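PDB 1CXC: cytochrome C2, which carries electrons through its covalently bound heme c, serving as electron donor to the oxidized bacteriochlorophyll in photosynthetic purple non-sulfur bacteria. Local coordinates for residues A[112-115]-A[116-120]; A[10-13]-A[14-18]; A[41-44]-A[45-48]. One frame throughout, in Å; residues are numbered along the deposited sequence.

Contact 1: A[112-115]-A[116-120]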
ATOM      1  N   ASN A 112      -2.488   9.492   8.009  1.00 10.61           N
ATOM      2  CA  ASN A 112      -3.323  10.355   7.170  1.00 10.86           C
ATOM      3  C   ASN A 112      -3.621   9.718   5.829  1.00  8.73           C
ATOM      4  O   ASN A 112      -4.729   9.811   5.298  1.00 10.35           O
ATOM      5  CB  ASN A 112      -2.655  11.704   6.939  1.00 10.57           C
ATOM      6  CG  ASN A 112      -2.536  12.532   8.213  1.00 15.99           C
ATOM      7  OD1 ASN A 112      -1.679  13.430   8.318  1.00 18.97           O
ATOM      8  ND2 ASN A 112      -3.346  12.239   9.241  1.00 11.63           N
ATOM      9  N   ILE A 113      -2.617   9.111   5.230  1.00  8.49           N
ATOM     10  CA  ILE A 113      -2.793   8.440   3.965  1.00 10.18           C
ATOM     11  C   ILE A 113      -3.735   7.248   4.127  1.00 10.38           C
ATOM     12  O   ILE A 113      -4.637   7.059   3.314  1.00  8.89           O
ATOM     13  CB  ILE A 113      -1.425   7.995   3.424  1.00 11.03           C
ATOM     14  CG1 ILE A 113      -0.608   9.186   2.921  1.00 10.44           C
ATOM     15  CG2 ILE A 113      -1.626   6.971   2.312  1.00 13.28           C
ATOM     16  CD1 ILE A 113       0.817   8.802   2.507  1.00  7.87           C
ATOM     17  N   TRP A 114      -3.711   6.552   5.273  1.00 11.60           N
ATOM     18  CA  TRP A 114      -4.644   5.446   5.444  1.00 11.20           C
ATOM     19  C   TRP A 114      -6.067   5.991   5.538  1.00 10.19           C
ATOM     20  O   TRP A 114      -7.007   5.430   4.977  1.00  8.97           O
ATOM     21  CB  TRP A 114      -4.314   4.645   6.711  1.00  8.87           C
ATOM     22  CG  TRP A 114      -5.263   3.434   6.869  1.00  8.96           C
ATOM     23  CD1 TRP A 114      -6.272   3.440   7.797  1.00 10.96           C
ATOM     24  CD2 TRP A 114      -5.268   2.300   6.102  1.00 10.01           C
ATOM     25  NE1 TRP A 114      -6.918   2.288   7.640  1.00 10.88           N
ATOM     26  CE2 TRP A 114      -6.359   1.593   6.623  1.00 12.14           C
ATOM     27  CE3 TRP A 114      -4.533   1.790   5.051  1.00 12.77           C
ATOM     28  CZ2 TRP A 114      -6.730   0.363   6.084  1.00 11.81           C
ATOM     29  CZ3 TRP A 114      -4.898   0.556   4.522  1.00 13.76           C
ATOM     30  CH2 TRP A 114      -5.983  -0.153   5.032  1.00 14.36           C
ATOM     31  N   ALA A 115      -6.266   7.121   6.217  1.00  7.55           N
ATOM     32  CA  ALA A 115      -7.598   7.677   6.319  1.00  8.98           C
ATOM     33  C   ALA A 115      -8.122   8.130   4.951  1.00  9.47           C
ATOM     34  O   ALA A 115      -9.311   7.992   4.632  1.00  9.16           O
ATOM     35  CB  ALA A 115      -7.577   8.875   7.267  1.00  9.77           C
ATOM     36  N   TYR A 116      -7.212   8.595   4.088  1.00 10.47           N
ATOM     37  CA  TYR A 116      -7.572   9.019   2.745  1.00  9.34           C
ATOM     38  C   TYR A 116      -7.987   7.797   1.919  1.00  7.89           C
ATOM     39  O   TYR A 116      -9.030   7.772   1.272  1.00 10.06           O
ATOM     40  CB  TYR A 116      -6.348   9.724   2.138  1.00  9.66           C
ATOM     41  CG  TYR A 116      -6.402   9.964   0.635  1.00 12.78           C
ATOM     42  CD1 TYR A 116      -7.430  10.723   0.098  1.00 14.38           C
ATOM     43  CD2 TYR A 116      -5.438   9.414  -0.180  1.00 13.47           C
ATOM     44  CE1 TYR A 116      -7.511  10.940  -1.269  1.00 16.29           C
ATOM     45  CE2 TYR A 116      -5.509   9.622  -1.541  1.00 17.46           C
ATOM     46  CZ  TYR A 116      -6.542  10.382  -2.077  1.00 18.59           C
ATOM     47  OH  TYR A 116      -6.623  10.574  -3.450  1.00 19.93           O
ATOM     48  N   LEU A 117      -7.333   6.666   2.117  1.00 11.65           N
ATOM     49  CA  LEU A 117      -7.676   5.455   1.378  1.00 11.69           C
ATOM     50  C   LEU A 117      -9.003   4.883   1.841  1.00 11.58           C
ATOM     51  O   LEU A 117      -9.706   4.236   1.084  1.00 11.80           O
ATOM     52  CB  LEU A 117      -6.585   4.401   1.538  1.00 10.13           C
ATOM     53  CG  LEU A 117      -5.220   4.756   0.985  1.00  9.98           C
ATOM     54  CD1 LEU A 117      -4.223   3.682   1.379  1.00 12.71           C
ATOM     55  CD2 LEU A 117      -5.289   4.950  -0.519  1.00 11.72           C
ATOM     56  N   GLN A 118      -9.333   5.033   3.114  1.00 13.63           N
ATOM     57  CA  GLN A 118     -10.612   4.570   3.593  1.00 13.90           C
ATOM     58  C   GLN A 118     -11.706   5.459   3.020  1.00 16.81           C
ATOM     59  O   GLN A 118     -12.893   5.150   3.129  1.00 18.06           O
ATOM     60  CB  GLN A 118     -10.642   4.617   5.113  1.00 12.22           C
ATOM     61  CG  GLN A 118      -9.968   3.395   5.708  1.00 15.29           C
ATOM     62  CD  GLN A 118     -10.927   2.203   5.804  1.00 16.47           C
ATOM     63  OE1 GLN A 118     -10.834   1.383   6.701  1.00 19.64           O
ATOM     64  NE2 GLN A 118     -11.893   2.058   4.912  1.00 12.36           N
ATOM     65  N   GLN A 119     -11.357   6.643   2.502  1.00 18.08           N
ATOM     66  CA  GLN A 119     -12.372   7.495   1.914  1.00 20.23           C
ATOM     67  C   GLN A 119     -12.511   7.264   0.434  1.00 19.85           C
ATOM     68  O   GLN A 119     -13.603   7.129  -0.069  1.00 18.93           O
ATOM     69  CB  GLN A 119     -12.045   8.975   2.039  1.00 26.61           C
ATOM     70  CG  GLN A 119     -11.944   9.462   3.465  1.00 37.65           C
ATOM     71  CD  GLN A 119     -13.246   9.301   4.207  1.00 43.40           C
ATOM     72  OE1 GLN A 119     -14.319   9.605   3.695  1.00 47.98           O
ATOM     73  NE2 GLN A 119     -13.187   8.766   5.422  1.00 50.84           N
ATOM     74  N   VAL A 120     -11.449   6.954  -0.276  1.00 18.13           N
ATOM     75  CA  VAL A 120     -11.597   6.819  -1.704  1.00 18.01           C
ATOM     76  C   VAL A 120     -11.263   5.460  -2.303  1.00 18.85           C
ATOM     77  O   VAL A 120     -11.391   5.277  -3.518  1.00 19.31           O
ATOM     78  CB  VAL A 120     -10.694   7.864  -2.413  1.00 16.82           C
ATOM     79  CG1 VAL A 120     -11.036   9.285  -2.024  1.00 17.38           C
ATOM     80  CG2 VAL A 120      -9.224   7.588  -2.135  1.00 14.22           C
TER
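The indole of Trp114 meets Leu117 and Gln118 from oblique directions, neither squarely over a face nor at an edge. Leu117 comes with one methyl, its CD1 lying 4.1 Å from Trp114 CE3, and the two side chains cross at about a right angle. Gln118 uses its aliphatic part: its CG is 3.8 Å from Trp114 NE1, while its amide plane stands 75° from the indole. The Gln118 chain reaches the ring because CG lies beside the backbone N (chi1 -82°) and the chain bends at chi2. On the ring of Tyr116 one face takes Val120 CG2, set toward the rim, and the carbonyl oxygen of Ile113 lies at the edge, near the ring plane.

Beneath these groups runs regular i to i+4 bonding. Tyr116 N donates to Asn112 O and Gln118 N to Trp114 O; Leu117 N reaches Ile113 O at 3.0 Å. The next bond, Gln119 N to Ala115 O, is weak, with an N-H...O angle of only 122°. There the helix changes character: Tyr116 O accepts from both Gln119 N and Val120 N, as expected where the last turn tightens.

The apolar side is completed by Ile113, whose CG2 is 4.3 Å from Leu117 CD1. Ile113 also touches the heme and Ala11 of helix 5-11, and the Trp114 ring meets that of Phe76. Gln119, by contrast, is on the exposed side. The pattern, with Ile113, Trp114 and Leu117 buried and helix 5-11 packed against the same segment, is that of the C-terminal helix of the cytochrome c fold, which packs against the N-terminal helix beside the heme.

Contact 2: A[10-13]-A[14-18]. With HEC (heme c), chain B.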
ATOM      1  N   LYS A  10      -2.888  14.993   0.164  1.00 15.99           N
ATOM      2  CA  LYS A  10      -1.676  15.717  -0.188  1.00 15.74           C
ATOM      3  C   LYS A  10      -0.455  14.858   0.008  1.00 14.92           C
ATOM      4  O   LYS A  10       0.513  14.905  -0.746  1.00 15.82           O
ATOM      5  CB  LYS A  10      -1.516  16.935   0.695  1.00 17.47           C
ATOM      6  CG  LYS A  10      -0.325  17.790   0.276  1.00 22.28           C
ATOM      7  CD  LYS A  10      -0.204  18.983   1.222  1.00 28.27           C
ATOM      8  CE  LYS A  10       0.666  20.077   0.615  1.00 27.98           C
ATOM      9  N   ALA A  11      -0.389  14.156   1.128  1.00 14.06           N
ATOM     10  CA  ALA A  11       0.765  13.315   1.386  1.00 14.54           C
ATOM     11  C   ALA A  11       0.898  12.158   0.398  1.00 14.49           C
ATOM     12  O   ALA A  11       2.010  11.729   0.082  1.00 15.61           O
ATOM     13  CB  ALA A  11       0.629  12.754   2.798  1.00 14.35           C
ATOM     14  N   PHE A  12      -0.200  11.815  -0.278  1.00 13.23           N
ATOM     15  CA  PHE A  12      -0.209  10.730  -1.253  1.00 13.64           C
ATOM     16  C   PHE A  12       0.509  11.099  -2.557  1.00 14.67           C
ATOM     17  O   PHE A  12       0.874  10.250  -3.376  1.00 11.61           O
ATOM     18  CB  PHE A  12      -1.653  10.313  -1.539  1.00 13.67           C
ATOM     19  CG  PHE A  12      -1.770   9.037  -2.357  1.00 13.39           C
ATOM     20  CD1 PHE A  12      -1.418   7.826  -1.788  1.00 13.19           C
ATOM     21  CD2 PHE A  12      -2.105   9.107  -3.690  1.00 13.62           C
ATOM     22  CE1 PHE A  12      -1.381   6.687  -2.568  1.00 14.27           C
ATOM     23  CE2 PHE A  12      -2.061   7.972  -4.472  1.00 16.54           C
ATOM     24  CZ  PHE A  12      -1.696   6.760  -3.914  1.00 16.56           C
ATOM     25  N   ASN A  13       0.812  12.380  -2.768  1.00 18.21           N
ATOM     26  CA  ASN A  13       1.519  12.731  -3.985  1.00 19.50           C
ATOM     27  C   ASN A  13       2.830  12.006  -4.024  1.00 17.64           C
ATOM     28  O   ASN A  13       3.323  11.721  -5.094  1.00 18.35           O
ATOM     29  CB  ASN A  13       1.853  14.209  -4.051  1.00 23.21           C
ATOM     30  CG  ASN A  13       0.653  15.135  -4.033  1.00 27.01           C
ATOM     31  OD1 ASN A  13       0.707  16.199  -3.413  1.00 30.55           O
ATOM     32  ND2 ASN A  13      -0.448  14.782  -4.704  1.00 29.14           N
ATOM     33  N   GLN A  14       3.495  11.813  -2.886  1.00 17.89           N
ATOM     34  CA  GLN A  14       4.780  11.122  -2.902  1.00 19.86           C
ATOM     35  C   GLN A  14       4.683   9.726  -3.496  1.00 19.50           C
ATOM     36  O   GLN A  14       5.679   9.150  -3.930  1.00 21.85           O
ATOM     37  CB  GLN A  14       5.361  10.946  -1.512  1.00 24.05           C
ATOM     38  CG  GLN A  14       4.676  11.710  -0.394  1.00 33.25           C
ATOM     39  CD  GLN A  14       5.552  11.796   0.850  1.00 36.29           C
ATOM     40  OE1 GLN A  14       6.762  11.568   0.801  1.00 37.56           O
ATOM     41  NE2 GLN A  14       4.969  12.130   1.998  1.00 37.45           N
ATOM     42  N   CYS A  15       3.570   9.063  -3.235  1.00 15.13           N
ATOM     43  CA  CYS A  15       3.347   7.716  -3.722  1.00 14.22           C
ATOM     44  C   CYS A  15       3.046   7.646  -5.211  1.00 13.72           C
ATOM     45  O   CYS A  15       3.252   6.606  -5.820  1.00 11.68           O
ATOM     46  CB  CYS A  15       2.142   7.112  -2.997  1.00 11.06           C
ATOM     47  SG  CYS A  15       2.072   7.409  -1.218  1.00 12.20           S
ATOM     48  N   GLN A  16       2.656   8.770  -5.838  1.00 13.37           N
ATOM     49  CA  GLN A  16       2.285   8.744  -7.235  1.00 15.02           C
ATOM     50  C   GLN A  16       3.438   8.509  -8.198  1.00 14.76           C
ATOM     51  O   GLN A  16       3.240   8.348  -9.397  1.00 16.25           O
ATOM     52  CB  GLN A  16       1.519  10.020  -7.562  1.00 18.14           C
ATOM     53  CG  GLN A  16       0.144   9.989  -6.925  1.00 21.76           C
ATOM     54  CD  GLN A  16      -0.701  11.212  -7.248  1.00 27.73           C
ATOM     55  OE1 GLN A  16      -1.393  11.767  -6.393  1.00 29.61           O
ATOM     56  NE2 GLN A  16      -0.689  11.668  -8.492  1.00 26.30           N
ATOM     57  N   THR A  17       4.666   8.530  -7.696  1.00 15.54           N
ATOM     58  CA  THR A  17       5.809   8.239  -8.520  1.00 15.98           C
ATOM     59  C   THR A  17       5.735   6.792  -8.964  1.00 15.59           C
ATOM     60  O   THR A  17       6.266   6.396 -10.008  1.00 13.82           O
ATOM     61  CB  THR A  17       7.061   8.372  -7.678  1.00 17.17           C
ATOM     62  OG1 THR A  17       7.061   9.705  -7.234  1.00 22.20           O
ATOM     63  CG2 THR A  17       8.305   8.087  -8.479  1.00 20.61           C
ATOM     64  N   CYS A  18       4.979   5.963  -8.218  1.00 13.09           N
ATOM     65  CA  CYS A  18       4.923   4.529  -8.532  1.00 13.19           C
ATOM     66  C   CYS A  18       3.527   3.923  -8.488  1.00 12.27           C
ATOM     67  O   CYS A  18       3.277   2.893  -9.089  1.00 13.14           O
ATOM     68  CB  CYS A  18       5.769   3.755  -7.508  1.00 10.36           C
ATOM     69  SG  CYS A  18       7.515   4.181  -7.549  1.00 11.34           S
TER
HETATM   70 FE   HEC B 125       4.307   1.152  -2.705  1.00 12.12          FE
HETATM   71  CHA HEC B 125       3.567  -2.145  -2.863  1.00 10.23           C
HETATM   72  CHB HEC B 125       1.773   1.639  -0.482  1.00  9.29           C
HETATM   73  CHC HEC B 125       5.186   4.453  -2.417  1.00 11.47           C
HETATM   74  CHD HEC B 125       6.655   0.768  -5.165  1.00 10.59           C
HETATM   75  NA  HEC B 125       2.974  -0.006  -1.820  1.00  7.33           N
HETATM   76  C1A HEC B 125       2.816  -1.372  -1.994  1.00  9.03           C
HETATM   77  C2A HEC B 125       1.749  -1.881  -1.149  1.00  9.51           C
HETATM   78  C3A HEC B 125       1.259  -0.827  -0.455  1.00  7.83           C
HETATM   79  C4A HEC B 125       2.004   0.336  -0.905  1.00  8.84           C
HETATM   80  CMA HEC B 125       0.216  -0.900   0.651  1.00  8.08           C
HETATM   81  CAA HEC B 125       1.207  -3.302  -1.105  1.00 11.47           C
HETATM   82  CBA HEC B 125      -0.061  -3.409  -1.938  1.00 12.62           C
HETATM   83  CGA HEC B 125      -0.513  -4.818  -2.284  1.00  9.44           C
HETATM   84  O1A HEC B 125      -0.946  -5.024  -3.399  1.00 10.67           O
HETATM   85  O2A HEC B 125      -0.245  -5.726  -1.504  1.00 14.06           O
HETATM   86  NB  HEC B 125       3.644   2.691  -1.666  1.00 11.38           N
HETATM   87  C1B HEC B 125       2.524   2.736  -0.849  1.00 10.87           C
HETATM   88  C2B HEC B 125       2.293   4.082  -0.351  1.00 12.48           C
HETATM   89  C3B HEC B 125       3.299   4.882  -0.824  1.00 12.97           C
HETATM   90  C4B HEC B 125       4.122   4.007  -1.653  1.00 11.64           C
HETATM   91  CMB HEC B 125       1.128   4.508   0.551  1.00 11.48           C
HETATM   92  CAB HEC B 125       3.522   6.251  -0.502  1.00  8.25           C
HETATM   93  CBB HEC B 125       3.836   6.698   0.864  1.00 10.12           C
HETATM   94  NC  HEC B 125       5.658   2.329  -3.568  1.00 10.26           N
HETATM   95  C1C HEC B 125       5.892   3.677  -3.313  1.00 11.50           C
HETATM   96  C2C HEC B 125       6.891   4.210  -4.217  1.00 10.86           C
HETATM   97  C3C HEC B 125       7.304   3.178  -4.988  1.00 12.39           C
HETATM   98  C4C HEC B 125       6.526   2.020  -4.592  1.00 11.21           C
HETATM   99  CMC HEC B 125       7.229   5.681  -4.409  1.00 10.87           C
HETATM  100  CAC HEC B 125       8.255   3.220  -6.003  1.00 11.81           C
HETATM  101  CBC HEC B 125       9.618   3.684  -5.789  1.00 14.61           C
HETATM  102  ND  HEC B 125       4.949  -0.344  -3.784  1.00 11.95           N
HETATM  103  C1D HEC B 125       5.926  -0.345  -4.778  1.00 11.61           C
HETATM  104  C2D HEC B 125       6.155  -1.680  -5.287  1.00 11.94           C
HETATM  105  C3D HEC B 125       5.342  -2.510  -4.596  1.00 11.04           C
HETATM  106  C4D HEC B 125       4.577  -1.676  -3.690  1.00 11.24           C
HETATM  107  CMD HEC B 125       7.155  -2.089  -6.366  1.00  9.92           C
HETATM  108  CAD HEC B 125       5.447  -4.027  -4.553  1.00 12.69           C
HETATM  109  CBD HEC B 125       6.151  -4.497  -3.281  1.00 15.01           C
HETATM  110  CGD HEC B 125       6.776  -5.896  -3.371  1.00 17.08           C
HETATM  111  O1D HEC B 125       7.561  -6.238  -2.500  1.00 17.28           O
HETATM  112  O2D HEC B 125       6.233  -6.734  -4.073  1.00 16.67           O
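Phe12 and Cys15 form the tight part of this turn. Cys15 CB sits over one face of the Phe12 ring, 4.0 Å from its centroid and 27° off the normal, a CH-pi contact. The sulfur is less squarely placed: Cys15 SG comes within 3.6 Å of Phe12 CD1, an oblique sulfur-aromatic contact. Phe12 brings its ring here with CG anti to the backbone N (chi1 -170°), although its CB points away from residues 14-18. Cys15 SG is also bonded covalently to heme CAB at 2.0 Å, which fixes the cysteine between ring and porphyrin.

The other side is looser. Gln16 crosses Phe12 at about a right angle, its CG 3.9 Å from Phe12 CE2, and its amide runs alongside that of exposed Asn13, with Gln16 OE1 and Asn13 ND2 3.6 Å apart. The backbone is irregular: Cys15 N and Gln16 N both bond weakly to Phe12 O, whereas Gln16 N to Asn13 O is a better bond. A serine in place of Phe12 would probably leave Cys15 CB and Gln16 CG without their aromatic partner and open a gap beside the thioether.

Three residues after Cys15, Cys18 SG makes the second covalent link, to heme CAC. Two cysteines separated by two residues and followed directly by His19, the predicted axial ligand, form the CXXCH heme-attachment motif of c-type cytochromes.

Contact 3: A[41-44]-A[45-48]. With HEC (heme c), chain B.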
ATOM      1  N   TYR A  41      -6.380   1.138  -5.522  1.00 10.20           N
ATOM      2  CA  TYR A  41      -7.827   1.114  -5.377  1.00 11.48           C
ATOM      3  C   TYR A  41      -8.238  -0.282  -4.917  1.00 11.35           C
ATOM      4  O   TYR A  41      -7.784  -1.289  -5.455  1.00 12.29           O
ATOM      5  CB  TYR A  41      -8.517   1.401  -6.705  1.00 11.52           C
ATOM      6  CG  TYR A  41     -10.039   1.364  -6.587  1.00 12.21           C
ATOM      7  CD1 TYR A  41     -10.716   2.435  -6.051  1.00 12.49           C
ATOM      8  CD2 TYR A  41     -10.727   0.202  -6.907  1.00 13.50           C
ATOM      9  CE1 TYR A  41     -12.064   2.346  -5.804  1.00 14.77           C
ATOM     10  CE2 TYR A  41     -12.075   0.109  -6.654  1.00 14.86           C
ATOM     11  CZ  TYR A  41     -12.723   1.179  -6.099  1.00 14.49           C
ATOM     12  OH  TYR A  41     -14.069   1.080  -5.833  1.00 18.93           O
ATOM     13  N   GLY A  42      -8.978  -0.361  -3.806  1.00 12.02           N
ATOM     14  CA  GLY A  42      -9.396  -1.650  -3.256  1.00 11.47           C
ATOM     15  C   GLY A  42      -8.354  -2.261  -2.314  1.00 12.14           C
ATOM     16  O   GLY A  42      -8.435  -3.453  -2.018  1.00 12.25           O
ATOM     17  N   VAL A  43      -7.294  -1.540  -1.908  1.00 11.20           N
ATOM     18  CA  VAL A  43      -6.305  -2.143  -1.011  1.00 12.73           C
ATOM     19  C   VAL A  43      -6.909  -2.462   0.335  1.00 14.45           C
ATOM     20  O   VAL A  43      -6.235  -3.126   1.103  1.00 14.89           O
ATOM     21  CB  VAL A  43      -5.090  -1.313  -0.541  1.00 16.87           C
ATOM     22  CG1 VAL A  43      -3.769  -1.924  -0.968  1.00 15.71           C
ATOM     23  CG2 VAL A  43      -5.275   0.161  -0.771  1.00 16.08           C
ATOM     24  N   VAL A  44      -7.768  -1.577   0.829  1.00 15.41           N
ATOM     25  CA  VAL A  44      -8.347  -1.772   2.149  1.00 14.66           C
ATOM     26  C   VAL A  44      -8.930  -3.157   2.345  1.00 12.96           C
ATOM     27  O   VAL A  44      -9.869  -3.547   1.666  1.00 15.08           O
ATOM     28  CB  VAL A  44      -9.398  -0.684   2.429  1.00 13.52           C
ATOM     29  CG1 VAL A  44     -10.011  -0.909   3.804  1.00 15.33           C
ATOM     30  CG2 VAL A  44      -8.750   0.699   2.397  1.00 13.87           C
ATOM     31  N   GLY A  45      -8.306  -3.964   3.217  1.00 14.54           N
ATOM     32  CA  GLY A  45      -8.785  -5.312   3.441  1.00 13.12           C
ATOM     33  C   GLY A  45      -8.346  -6.289   2.366  1.00 14.88           C
ATOM     34  O   GLY A  45      -8.556  -7.489   2.488  1.00 15.10           O
ATOM     35  N   ARG A  46      -7.425  -5.909   1.490  1.00 13.26           N
ATOM     36  CA  ARG A  46      -6.986  -6.820   0.460  1.00 13.01           C
ATOM     37  C   ARG A  46      -5.807  -7.669   0.924  1.00 14.50           C
ATOM     38  O   ARG A  46      -4.873  -7.205   1.590  1.00 12.38           O
ATOM     39  CB  ARG A  46      -6.581  -5.980  -0.758  1.00 12.93           C
ATOM     40  CG  ARG A  46      -6.279  -6.703  -2.071  1.00 13.43           C
ATOM     41  CD  ARG A  46      -5.169  -5.940  -2.818  1.00 19.13           C
ATOM     42  NE  ARG A  46      -5.705  -4.944  -3.695  1.00 19.35           N
ATOM     43  CZ  ARG A  46      -5.043  -3.837  -4.057  1.00 16.25           C
ATOM     44  NH1 ARG A  46      -3.720  -3.772  -4.202  1.00 10.72           N
ATOM     45  NH2 ARG A  46      -5.735  -3.050  -4.834  1.00 15.69           N
ATOM     46  N   THR A  47      -5.798  -8.945   0.506  1.00 14.48           N
ATOM     47  CA  THR A  47      -4.689  -9.828   0.834  1.00 13.48           C
ATOM     48  C   THR A  47      -3.464  -9.343   0.103  1.00 14.00           C
ATOM     49  O   THR A  47      -3.525  -9.005  -1.090  1.00 13.47           O
ATOM     50  CB  THR A  47      -4.961 -11.248   0.375  1.00 13.81           C
ATOM     51  OG1 THR A  47      -6.132 -11.603   1.068  1.00 14.43           O
ATOM     52  CG2 THR A  47      -3.811 -12.189   0.717  1.00 12.92           C
ATOM     53  N   ALA A  48      -2.362  -9.246   0.824  1.00 14.31           N
ATOM     54  CA  ALA A  48      -1.138  -8.744   0.244  1.00 14.91           C
ATOM     55  C   ALA A  48      -0.634  -9.588  -0.911  1.00 15.82           C
ATOM     56  O   ALA A  48      -0.779 -10.809  -0.907  1.00 16.97           O
ATOM     57  CB  ALA A  48      -0.075  -8.708   1.336  1.00 12.79           C
TER
HETATM   58 FE   HEC B 125       4.307   1.152  -2.705  1.00 12.12          FE
HETATM   59  CHA HEC B 125       3.567  -2.145  -2.863  1.00 10.23           C
HETATM   60  CHB HEC B 125       1.773   1.639  -0.482  1.00  9.29           C
HETATM   61  CHC HEC B 125       5.186   4.453  -2.417  1.00 11.47           C
HETATM   62  CHD HEC B 125       6.655   0.768  -5.165  1.00 10.59           C
HETATM   63  NA  HEC B 125       2.974  -0.006  -1.820  1.00  7.33           N
HETATM   64  C1A HEC B 125       2.816  -1.372  -1.994  1.00  9.03           C
HETATM   65  C2A HEC B 125       1.749  -1.881  -1.149  1.00  9.51           C
HETATM   66  C3A HEC B 125       1.259  -0.827  -0.455  1.00  7.83           C
HETATM   67  C4A HEC B 125       2.004   0.336  -0.905  1.00  8.84           C
HETATM   68  CMA HEC B 125       0.216  -0.900   0.651  1.00  8.08           C
HETATM   69  CAA HEC B 125       1.207  -3.302  -1.105  1.00 11.47           C
HETATM   70  CBA HEC B 125      -0.061  -3.409  -1.938  1.00 12.62           C
HETATM   71  CGA HEC B 125      -0.513  -4.818  -2.284  1.00  9.44           C
HETATM   72  O1A HEC B 125      -0.946  -5.024  -3.399  1.00 10.67           O
HETATM   73  O2A HEC B 125      -0.245  -5.726  -1.504  1.00 14.06           O
HETATM   74  NB  HEC B 125       3.644   2.691  -1.666  1.00 11.38           N
HETATM   75  C1B HEC B 125       2.524   2.736  -0.849  1.00 10.87           C
HETATM   76  C2B HEC B 125       2.293   4.082  -0.351  1.00 12.48           C
HETATM   77  C3B HEC B 125       3.299   4.882  -0.824  1.00 12.97           C
HETATM   78  C4B HEC B 125       4.122   4.007  -1.653  1.00 11.64           C
HETATM   79  CMB HEC B 125       1.128   4.508   0.551  1.00 11.48           C
HETATM   80  CAB HEC B 125       3.522   6.251  -0.502  1.00  8.25           C
HETATM   81  CBB HEC B 125       3.836   6.698   0.864  1.00 10.12           C
HETATM   82  NC  HEC B 125       5.658   2.329  -3.568  1.00 10.26           N
HETATM   83  C1C HEC B 125       5.892   3.677  -3.313  1.00 11.50           C
HETATM   84  C2C HEC B 125       6.891   4.210  -4.217  1.00 10.86           C
HETATM   85  C3C HEC B 125       7.304   3.178  -4.988  1.00 12.39           C
HETATM   86  C4C HEC B 125       6.526   2.020  -4.592  1.00 11.21           C
HETATM   87  CMC HEC B 125       7.229   5.681  -4.409  1.00 10.87           C
HETATM   88  CAC HEC B 125       8.255   3.220  -6.003  1.00 11.81           C
HETATM   89  CBC HEC B 125       9.618   3.684  -5.789  1.00 14.61           C
HETATM   90  ND  HEC B 125       4.949  -0.344  -3.784  1.00 11.95           N
HETATM   91  C1D HEC B 125       5.926  -0.345  -4.778  1.00 11.61           C
HETATM   92  C2D HEC B 125       6.155  -1.680  -5.287  1.00 11.94           C
HETATM   93  C3D HEC B 125       5.342  -2.510  -4.596  1.00 11.04           C
HETATM   94  C4D HEC B 125       4.577  -1.676  -3.690  1.00 11.24           C
HETATM   95  CMD HEC B 125       7.155  -2.089  -6.366  1.00  9.92           C
HETATM   96  CAD HEC B 125       5.447  -4.027  -4.553  1.00 12.69           C
HETATM   97  CBD HEC B 125       6.151  -4.497  -3.281  1.00 15.01           C
HETATM   98  CGD HEC B 125       6.776  -5.896  -3.371  1.00 17.08           C
HETATM   99  O1D HEC B 125       7.561  -6.238  -2.500  1.00 17.28           O
HETATM  100  O2D HEC B 125       6.233  -6.734  -4.073  1.00 16.67           O
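Arg46 turns back over its own beta turn to place a cationic group beside a heme propionate. Its NH1 donates to heme O1A at 3.1 Å with an N-H...O angle of 136°, and the oxygen lies at the edge of the guanidinium, in its plane. The carbonyl oxygen of Tyr41 occupies another in-plane edge position, 2.8 Å from Arg46 NH2, and Asn39 O accepts a hydrogen bond from the same NH2. The bonds to heme O1A and Asn39 O would probably limit rotation of the flat group.

One guanidinium face rests over Val43: CA lies 3.7 Å above the plane, toward the rim, and Val43 CG1 is 3.7 Å from Arg46 NH1. Bends at chi2 and chi3 (-146° and -90°) fold the arginine chain back to this position. The backbone here makes a type II beta turn from Val43 to Arg46, closed by Arg46 N to Val43 O at 3.1 Å, in the loop that carries Arg46 and Ala48 of the heme pocket. Gly45 supplies the positive phi of its third position, where a side chain would clash with Val44 O. Gly42 also has positive phi, and a CB there would be jammed against the preceding carbonyl.

The positive group is likely to stabilise an ionised propionate. Ala48 approaches the second oxygen of the same propionate, its CA 3.6 Å from heme O2A.

Overall arrangement
From the N terminus the chain first passes through contact 2, where the end of helix 5-11 runs into the heme-attachment segment. Contact 3 follows in the loop between strand 28-30 and helix 59-66, and contact 1 comes last, on helix 107-120. None closes a long loop: contact 1 is within one helix, contacts 2 and 3 are local turns, and the three stand in series, without nesting or crossing. Contact 1 bridges the others: Ile113 CD1 packs near Cys15 SG and Tyr116 on Phe12, while Trp114 and Gln118 touch Val44. Contacts 2 and 3 do not touch, their centres lying about 18 Å apart on opposite sides of the chain's centre, but both reach the heme.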